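PDB 3SDO: nitrilotriacetate monooxygenase from Burkholderia pseudomallei, which probably acts as an FMN-dependent monooxygenase of the luciferase-like family, inserting oxygen from molecular oxygen into an organic substrate. Local coordinates for residues L15-G20 and A70-N75; N108-F113 and D159-L164; V248-V253 and A390-M395. All blocks are in the same frame, centred on the assembly; numbering follows the deposited sequence.

In the fold
All three contacts belong to one luciferase-like TIM barrel, and along the chain they follow in series, none nested in or crossing another. Interaction 1 closes a loop of about fifty residues: the turn after the first barrel strand, 11-15, meets the short helix 71-74 that follows strand 56-59. Interaction 2 comes next, closing a loop with 45 residues between its segments and packing helix 106-119 against helix 150-165 on the outside of the strands; both contacts also touch the second subunit. Interaction 3 closes the longest loop, with 136 residues between its segments, joining helix 243-259 to the start of strand 393-396. That strand pairs with strand 11-15, where interaction 1 begins, so the barrel is closed.

Interaction 1 (L15-G20 and A70-N75); sequences LIQGAG and APHFLN
Gln17 lays its side chain over one face of the His72 ring, just beyond the first strand of the TIM barrel. Residues 15-20 leave strand 11-15 through a type II' turn from Gln17 to Gly20, and residues 70-75 hold the short helix 71-74, which follows strand 56-59 and has Ala70 at its N-cap. CG of Gln17 sits 3.9 Å from the centroid of the His72 ring in a CH-pi contact, displaced toward the rim. Beyond it the chain bends at chi2 (78°), which folds the amide over the CD2-NE2 side of the ring. Amide and imidazole planes are only 22° apart, so they stack, with CD of Gln17 3.5 Å from His72 CD2. His72 reaches the turn because its CG lies anti to the backbone N (chi1 -174°), carrying the ring from the helix to the Gln17-Gly18 peptide. There Gly18, with its positive phi, has its backbone N within 3.4 Å of His72 CE1. No hydrogen bond crosses between the two segments; ND1 of His72 is instead bonded to Ser36 OG, which helps to fix the ring's rotation, and Tyr42 of helix 39-51 also touches this side chain. The predicted FMN-site residue Asp61 has its side chain about 7 Å from that of His72, placing the stack beside the probable flavin pocket. Beside the stack, the Gln17 amide stands almost perpendicular to the Phe73 ring, with NE2 4.2 Å from Phe73 CE1.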
loop_
_atom_site.group_PDB
_atom_site.type_symbol
_atom_site.label_atom_id
_atom_site.label_comp_id
_atom_site.label_asym_id
_atom_site.label_seq_id
_atom_site.Cartn_x
_atom_site.Cartn_y
_atom_site.Cartn_z
ATOM N N LEU A 15 -5.517 3.957 16.218
ATOM C CA LEU A 15 -5.495 4.790 15.031
ATOM C C LEU A 15 -4.181 5.540 15.032
ATOM O O LEU A 15 -3.944 6.382 15.908
ATOM C CB LEU A 15 -6.651 5.798 15.040
ATOM C CG LEU A 15 -6.531 6.958 14.011
ATOM C CD1 LEU A 15 -6.598 6.385 12.599
ATOM C CD2 LEU A 15 -7.574 8.089 14.205
ATOM N N ILE A 16 -3.311 5.271 14.066
ATOM C CA ILE A 16 -2.079 6.047 13.988
ATOM C C ILE A 16 -2.244 7.088 12.894
ATOM O O ILE A 16 -1.950 6.837 11.727
ATOM C CB ILE A 16 -0.856 5.160 13.771
ATOM C CG1 ILE A 16 -0.865 4.006 14.776
ATOM C CG2 ILE A 16 0.405 5.975 13.913
ATOM C CD1 ILE A 16 0.327 3.083 14.648
ATOM N N GLN A 17 -2.768 8.249 13.284
ATOM C CA GLN A 17 -3.031 9.342 12.377
ATOM C C GLN A 17 -1.828 10.290 12.382
ATOM O O GLN A 17 -1.949 11.454 12.727
ATOM C CB GLN A 17 -4.291 10.077 12.820
ATOM C CG GLN A 17 -4.910 11.002 11.798
ATOM C CD GLN A 17 -5.703 10.266 10.730
ATOM O OE1 GLN A 17 -5.364 9.148 10.359
ATOM N NE2 GLN A 17 -6.736 10.922 10.191
ATOM N N GLY A 18 -0.673 9.769 11.974
ATOM C CA GLY A 18 0.555 10.533 11.972
ATOM C C GLY A 18 0.772 11.173 13.319
ATOM O O GLY A 18 0.700 10.503 14.354
ATOM N N ALA A 19 0.938 12.483 13.304
ATOM C CA ALA A 19 1.168 13.271 14.517
ATOM C C ALA A 19 0.100 13.125 15.577
ATOM O O ALA A 19 0.402 13.234 16.769
ATOM C CB ALA A 19 1.351 14.761 14.170
ATOM N N GLY A 20 -1.150 12.924 15.170
ATOM C CA GLY A 20 -2.229 12.773 16.128
ATOM C C GLY A 20 -3.601 12.995 15.535
ATOM O O GLY A 20 -3.735 13.503 14.426
ATOM N N ALA A 70 -6.599 19.731 6.457
ATOM C CA ALA A 70 -5.816 19.677 7.684
ATOM C C ALA A 70 -4.437 19.049 7.381
ATOM O O ALA A 70 -4.287 18.298 6.401
ATOM C CB ALA A 70 -6.578 18.874 8.761
ATOM N N PRO A 71 -3.411 19.380 8.193
ATOM C CA PRO A 71 -2.065 18.875 7.954
ATOM C C PRO A 71 -1.971 17.397 7.577
ATOM O O PRO A 71 -1.297 17.062 6.604
ATOM C CB PRO A 71 -1.363 19.150 9.286
ATOM C CG PRO A 71 -1.976 20.463 9.711
ATOM C CD PRO A 71 -3.429 20.370 9.289
ATOM N N HIS A 72 -2.639 16.516 8.306
ATOM C CA HIS A 72 -2.494 15.073 8.028
ATOM C C HIS A 72 -3.088 14.675 6.657
ATOM O O HIS A 72 -2.572 13.770 5.965
ATOM C CB HIS A 72 -3.097 14.195 9.139
ATOM C CG HIS A 72 -2.828 12.739 8.926
ATOM N ND1 HIS A 72 -1.605 12.173 9.204
ATOM C CD2 HIS A 72 -3.593 11.750 8.400
ATOM C CE1 HIS A 72 -1.632 10.891 8.872
ATOM N NE2 HIS A 72 -2.824 10.610 8.382
ATOM N N PHE A 73 -4.141 15.373 6.259
ATOM C CA PHE A 73 -4.763 15.161 4.960
ATOM C C PHE A 73 -3.938 15.752 3.800
ATOM O O PHE A 73 -4.080 15.314 2.654
ATOM C CB PHE A 73 -6.171 15.736 4.957
ATOM C CG PHE A 73 -7.175 14.929 5.746
ATOM C CD1 PHE A 73 -7.118 14.867 7.138
ATOM C CD2 PHE A 73 -8.216 14.269 5.090
ATOM C CE1 PHE A 73 -8.072 14.123 7.878
ATOM C CE2 PHE A 73 -9.174 13.523 5.812
ATOM C CZ PHE A 73 -9.092 13.444 7.205
ATOM N N LEU A 74 -3.080 16.735 4.086
ATOM C CA LEU A 74 -2.217 17.334 3.056
ATOM C C LEU A 74 -1.088 16.383 2.627
ATOM O O LEU A 74 -0.648 16.410 1.485
ATOM C CB LEU A 74 -1.608 18.660 3.541
ATOM C CG LEU A 74 -2.554 19.859 3.649
ATOM C CD1 LEU A 74 -1.899 20.982 4.445
ATOM C CD2 LEU A 74 -2.980 20.356 2.264
ATOM N N ASN A 75 -0.638 15.529 3.537
ATOM C CA ASN A 75 0.494 14.638 3.265
ATOM C C ASN A 75 0.483 13.485 4.248
ATOM O O ASN A 75 0.611 13.676 5.464
ATOM C CB ASN A 75 1.831 15.403 3.351
ATOM C CG ASN A 75 2.671 15.283 2.089
ATOM O OD1 ASN A 75 3.684 14.567 2.047
ATOM N ND2 ASN A 75 2.275 16.005 1.063
#

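Interaction 2 (N108-F113 and D159-L164); sequences NVARQF and DVVQGL
The backbones of 108-113 and 159-164 approach most closely at Ala110 and Val161, whose CA atoms are 5.1 Å apart. Both segments are helical, taken from helices 106-119 and 150-165 on the outer layer of the TIM barrel; their axes come within 8.9 Å and cross at -49°. At the crossing Ala110 presents its methyl to the other helix. Val161 directs its two branches to different neighbours. CG1, trans to the residue's own N (chi1 173°), lies against Ala110, 3.9 Å from both its CA and CB, while CG2 turns to Val109. One turn along its helix, Leu164 supplies the other wall around the Ala110 methyl. The contact is buried and wholly apolar, without a hydrogen bond between the segments. Trp126 of strand 124-129 touches both Val109 and Val161, linking the helix pair to the barrel strands, and Trp165 NE1 hydrogen-bonds to Ala110 O. Elsewhere on helix 106-119, Arg111 forms a salt bridge with Asp61 of the second subunit. The side chains of Val109 and Val161 cross at about a right angle, with Val109 CG1 4.1 Å from Val161 CG2, whereas Ala110 CB stands 3.8 Å from Leu164 CD1.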
loop_
_atom_site.group_PDB
_atom_site.type_symbol
_atom_site.label_atom_id
_atom_site.label_comp_id
_atom_site.label_asym_id
_atom_site.label_seq_id
_atom_site.Cartn_x
_atom_site.Cartn_y
_atom_site.Cartn_z
ATOM N N ASN A 108 -7.843 -5.742 -7.689
ATOM C CA ASN A 108 -6.648 -5.128 -7.106
ATOM C C ASN A 108 -6.715 -5.082 -5.575
ATOM O O ASN A 108 -5.717 -5.313 -4.905
ATOM C CB ASN A 108 -6.430 -3.693 -7.649
ATOM C CG ASN A 108 -6.024 -3.675 -9.114
ATOM O OD1 ASN A 108 -5.423 -4.633 -9.605
ATOM N ND2 ASN A 108 -6.358 -2.587 -9.825
ATOM N N VAL A 109 -7.877 -4.728 -5.031
ATOM C CA VAL A 109 -8.072 -4.730 -3.587
ATOM C C VAL A 109 -7.818 -6.112 -3.016
ATOM O O VAL A 109 -7.076 -6.278 -2.040
ATOM C CB VAL A 109 -9.489 -4.232 -3.215
ATOM C CG1 VAL A 109 -9.754 -4.407 -1.691
ATOM C CG2 VAL A 109 -9.640 -2.750 -3.639
ATOM N N ALA A 110 -8.420 -7.110 -3.632
ATOM C CA ALA A 110 -8.245 -8.476 -3.181
ATOM C C ALA A 110 -6.758 -8.886 -3.153
ATOM O O ALA A 110 -6.282 -9.448 -2.143
ATOM C CB ALA A 110 -9.085 -9.424 -4.044
ATOM N N ARG A 111 -6.027 -8.579 -4.222
ATOM C CA ARG A 111 -4.609 -8.943 -4.320
ATOM C C ARG A 111 -3.757 -8.198 -3.319
ATOM O O ARG A 111 -2.897 -8.796 -2.684
ATOM C CB ARG A 111 -4.036 -8.647 -5.717
ATOM C CG ARG A 111 -4.507 -9.553 -6.850
ATOM C CD ARG A 111 -3.695 -9.292 -8.104
ATOM N NE ARG A 111 -2.313 -9.748 -7.972
ATOM C CZ ARG A 111 -1.261 -9.205 -8.579
ATOM N NH1 ARG A 111 -1.384 -8.131 -9.349
ATOM N NH2 ARG A 111 -0.062 -9.729 -8.385
ATOM N N GLN A 112 -3.989 -6.899 -3.170
ATOM C CA GLN A 112 -3.119 -6.094 -2.335
ATOM C C GLN A 112 -3.321 -6.439 -0.882
ATOM O O GLN A 112 -2.339 -6.663 -0.175
ATOM C CB GLN A 112 -3.275 -4.585 -2.612
ATOM C CG GLN A 112 -2.766 -4.190 -3.984
ATOM C CD GLN A 112 -2.673 -2.693 -4.188
ATOM O OE1 GLN A 112 -3.525 -1.939 -3.734
ATOM N NE2 GLN A 112 -1.626 -2.253 -4.878
ATOM N N PHE A 113 -4.573 -6.552 -0.438
ATOM C CA PHE A 113 -4.847 -7.030 0.924
ATOM C C PHE A 113 -4.452 -8.504 1.180
ATOM O O PHE A 113 -3.947 -8.811 2.266
ATOM C CB PHE A 113 -6.306 -6.771 1.348
ATOM C CG PHE A 113 -6.550 -5.372 1.806
ATOM C CD1 PHE A 113 -6.092 -4.941 3.047
ATOM C CD2 PHE A 113 -7.204 -4.468 1.002
ATOM C CE1 PHE A 113 -6.318 -3.651 3.473
ATOM C CE2 PHE A 113 -7.404 -3.165 1.439
ATOM C CZ PHE A 113 -6.937 -2.774 2.686
ATOM N N ASP A 159 -18.399 -8.372 -1.828
ATOM C CA ASP A 159 -18.767 -9.745 -2.196
ATOM C C ASP A 159 -17.772 -10.289 -3.219
ATOM O O ASP A 159 -17.389 -11.453 -3.145
ATOM C CB ASP A 159 -20.170 -9.834 -2.813
ATOM C CG ASP A 159 -21.282 -9.687 -1.794
ATOM O OD1 ASP A 159 -20.993 -9.711 -0.586
ATOM O OD2 ASP A 159 -22.463 -9.521 -2.216
ATOM N N VAL A 160 -17.358 -9.438 -4.159
ATOM C CA VAL A 160 -16.355 -9.828 -5.151
ATOM C C VAL A 160 -14.993 -10.093 -4.488
ATOM O O VAL A 160 -14.374 -11.133 -4.723
ATOM C CB VAL A 160 -16.216 -8.770 -6.269
ATOM C CG1 VAL A 160 -15.063 -9.128 -7.251
ATOM C CG2 VAL A 160 -17.536 -8.661 -7.054
ATOM N N VAL A 161 -14.540 -9.166 -3.648
ATOM C CA VAL A 161 -13.259 -9.348 -2.966
ATOM C C VAL A 161 -13.234 -10.664 -2.180
ATOM O O VAL A 161 -12.329 -11.485 -2.372
ATOM C CB VAL A 161 -12.909 -8.157 -2.083
ATOM C CG1 VAL A 161 -11.629 -8.435 -1.227
ATOM C CG2 VAL A 161 -12.674 -6.961 -2.961
ATOM N N GLN A 162 -14.247 -10.884 -1.346
ATOM C CA GLN A 162 -14.313 -12.084 -0.543
ATOM C C GLN A 162 -14.424 -13.364 -1.388
ATOM O O GLN A 162 -13.811 -14.370 -1.057
ATOM C CB GLN A 162 -15.449 -11.978 0.490
ATOM C CG GLN A 162 -15.116 -11.003 1.612
ATOM C CD GLN A 162 -16.205 -10.934 2.655
ATOM O OE1 GLN A 162 -17.376 -11.030 2.324
ATOM N NE2 GLN A 162 -15.826 -10.770 3.915
ATOM N N GLY A 163 -15.209 -13.330 -2.470
ATOM C CA GLY A 163 -15.224 -14.411 -3.437
ATOM C C GLY A 163 -13.849 -14.717 -4.013
ATOM O O GLY A 163 -13.432 -15.882 -4.100
ATOM N N LEU A 164 -13.128 -13.676 -4.408
ATOM C CA LEU A 164 -11.751 -13.858 -4.931
ATOM C C LEU A 164 -10.816 -14.458 -3.899
ATOM O O LEU A 164 -9.943 -15.280 -4.230
ATOM C CB LEU A 164 -11.172 -12.534 -5.435
ATOM C CG LEU A 164 -11.803 -11.970 -6.702
ATOM C CD1 LEU A 164 -11.359 -10.528 -6.894
ATOM C CD2 LEU A 164 -11.440 -12.801 -7.932
#

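Interaction 3 (V248-V253 and A390-M395); sequences VFYRRV and AADGFM
A tyrosine-carboxylate hydrogen bond joins an outer helix of the TIM barrel to the entry of a barrel strand. Tyr250 lies on helix 243-259, and its partner Asp392 immediately precedes strand 393-396. The Tyr250 hydroxyl donates to Asp392, with OH 2.6 Å from OD1. It meets OD1 on the syn side, 20° out of the carboxylate plane, while OD1 itself lies in the plane of the ring, at its edge. Ring and carboxylate planes are 65° apart. A chi1 of -175° extends the Tyr250 side chain opposite its own backbone N and past the Ala390-Ala391 peptide: CD2 lies 3.6 Å from both Ala390 C and Ala391 N. Both alanines direct CB away from the helix, so backbone is what the aromatic ring meets, and the Tyr250 and Ala390 CA atoms are 5.5 Å apart. The other carboxylate oxygen, OD2 of Asp392, is held by a salt bridge to Lys254 NZ and a hydrogen bond from Val269 N of strand 268-277. With a hydroxyl, a backbone NH and the Lys254 ammonium all pointing donors at it, the carboxylate is probably ionised, its charge balanced by the ammonium and stabilised by the two hydrogen bonds, which tie the helix to two neighbouring strands.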
loop_
_atom_site.group_PDB
_atom_site.type_symbol
_atom_site.label_atom_id
_atom_site.label_comp_id
_atom_site.label_asym_id
_atom_site.label_seq_id
_atom_site.Cartn_x
_atom_site.Cartn_y
_atom_site.Cartn_z
ATOM N N VAL A 248 -26.770 2.772 21.835
ATOM C CA VAL A 248 -27.778 2.557 20.783
ATOM C C VAL A 248 -27.112 1.956 19.554
ATOM O O VAL A 248 -27.610 0.992 19.000
ATOM C CB VAL A 248 -28.528 3.849 20.402
ATOM C CG1 VAL A 248 -29.388 3.622 19.140
ATOM C CG2 VAL A 248 -29.390 4.335 21.602
ATOM N N PHE A 249 -25.960 2.499 19.166
ATOM C CA PHE A 249 -25.226 1.997 18.028
ATOM C C PHE A 249 -24.863 0.532 18.219
ATOM O O PHE A 249 -25.090 -0.283 17.324
ATOM C CB PHE A 249 -23.986 2.840 17.792
ATOM C CG PHE A 249 -23.206 2.444 16.585
ATOM C CD1 PHE A 249 -23.699 2.703 15.314
ATOM C CD2 PHE A 249 -21.981 1.815 16.708
ATOM C CE1 PHE A 249 -22.977 2.350 14.190
ATOM C CE2 PHE A 249 -21.263 1.455 15.585
ATOM C CZ PHE A 249 -21.763 1.722 14.329
ATOM N N TYR A 250 -24.339 0.204 19.404
ATOM C CA TYR A 250 -23.958 -1.168 19.726
ATOM C C TYR A 250 -25.147 -2.110 19.518
ATOM O O TYR A 250 -25.009 -3.134 18.861
ATOM C CB TYR A 250 -23.430 -1.234 21.170
ATOM C CG TYR A 250 -22.885 -2.577 21.634
ATOM C CD1 TYR A 250 -23.729 -3.566 22.124
ATOM C CD2 TYR A 250 -21.521 -2.804 21.688
ATOM C CE1 TYR A 250 -23.223 -4.796 22.581
ATOM C CE2 TYR A 250 -21.005 -4.012 22.156
ATOM C CZ TYR A 250 -21.856 -5.005 22.602
ATOM O OH TYR A 250 -21.331 -6.204 23.045
ATOM N N ARG A 251 -26.309 -1.746 20.067
ATOM C CA ARG A 251 -27.529 -2.565 19.987
ATOM C C ARG A 251 -28.023 -2.744 18.561
ATOM O O ARG A 251 -28.430 -3.837 18.187
ATOM C CB ARG A 251 -28.658 -1.970 20.862
ATOM C CG ARG A 251 -28.395 -2.091 22.368
ATOM C CD ARG A 251 -29.653 -1.972 23.241
ATOM N NE ARG A 251 -30.109 -0.591 23.382
ATOM C CZ ARG A 251 -31.063 -0.009 22.649
ATOM N NH1 ARG A 251 -31.707 -0.673 21.680
ATOM N NH2 ARG A 251 -31.377 1.259 22.888
ATOM N N ARG A 252 -27.961 -1.681 17.764
ATOM C CA ARG A 252 -28.401 -1.746 16.364
ATOM C C ARG A 252 -27.499 -2.627 15.503
ATOM O O ARG A 252 -27.996 -3.403 14.675
ATOM C CB ARG A 252 -28.495 -0.332 15.766
ATOM C CG ARG A 252 -29.516 0.546 16.454
ATOM C CD ARG A 252 -29.506 1.959 15.896
ATOM N NE ARG A 252 -30.026 2.007 14.534
ATOM C CZ ARG A 252 -29.866 3.040 13.709
ATOM N NH1 ARG A 252 -29.158 4.106 14.091
ATOM N NH2 ARG A 252 -30.395 3.003 12.487
ATOM N N VAL A 253 -26.180 -2.519 15.703
ATOM C CA VAL A 253 -25.219 -3.307 14.923
ATOM C C VAL A 253 -25.390 -4.799 15.251
ATOM O O VAL A 253 -25.441 -5.661 14.357
ATOM C CB VAL A 253 -23.769 -2.871 15.197
ATOM C CG1 VAL A 253 -22.767 -3.948 14.660
ATOM C CG2 VAL A 253 -23.517 -1.463 14.601
ATOM N N ALA A 390 -21.855 -0.710 25.509
ATOM C CA ALA A 390 -21.538 0.303 24.497
ATOM C C ALA A 390 -20.290 -0.059 23.702
ATOM O O ALA A 390 -19.999 0.585 22.691
ATOM C CB ALA A 390 -21.348 1.662 25.131
ATOM N N ALA A 391 -19.558 -1.078 24.145
ATOM C CA ALA A 391 -18.261 -1.397 23.531
ATOM C C ALA A 391 -17.838 -2.836 23.838
ATOM O O ALA A 391 -18.150 -3.351 24.893
ATOM C CB ALA A 391 -17.211 -0.414 24.018
ATOM N N ASP A 392 -17.179 -3.480 22.879
ATOM C CA ASP A 392 -16.456 -4.745 23.078
ATOM C C ASP A 392 -14.954 -4.472 23.200
ATOM O O ASP A 392 -14.148 -5.366 23.483
ATOM C CB ASP A 392 -16.664 -5.684 21.886
ATOM C CG ASP A 392 -18.111 -6.111 21.719
ATOM O OD1 ASP A 392 -18.746 -6.377 22.742
ATOM O OD2 ASP A 392 -18.609 -6.166 20.560
ATOM N N GLY A 393 -14.591 -3.234 22.912
ATOM C CA GLY A 393 -13.218 -2.786 22.833
ATOM C C GLY A 393 -13.244 -1.346 22.383
ATOM O O GLY A 393 -14.333 -0.779 22.216
ATOM N N PHE A 394 -12.068 -0.741 22.209
ATOM C CA PHE A 394 -11.991 0.654 21.813
ATOM C C PHE A 394 -10.977 0.904 20.705
ATOM O O PHE A 394 -9.932 0.275 20.661
ATOM C CB PHE A 394 -11.620 1.528 23.001
ATOM C CG PHE A 394 -12.607 1.469 24.112
ATOM C CD1 PHE A 394 -13.731 2.261 24.084
ATOM C CD2 PHE A 394 -12.415 0.609 25.186
ATOM C CE1 PHE A 394 -14.680 2.194 25.121
ATOM C CE2 PHE A 394 -13.349 0.533 26.204
ATOM C CZ PHE A 394 -14.480 1.351 26.170
ATOM N N MET A 395 -11.303 1.841 19.832
ATOM C CA MET A 395 -10.353 2.384 18.862
ATOM C C MET A 395 -9.727 3.641 19.465
ATOM O O MET A 395 -10.407 4.659 19.614
ATOM C CB MET A 395 -11.091 2.720 17.565
ATOM C CG MET A 395 -10.211 3.133 16.399
ATOM S SD MET A 395 -9.443 1.735 15.536
ATOM C CE MET A 395 -10.862 0.938 14.711
#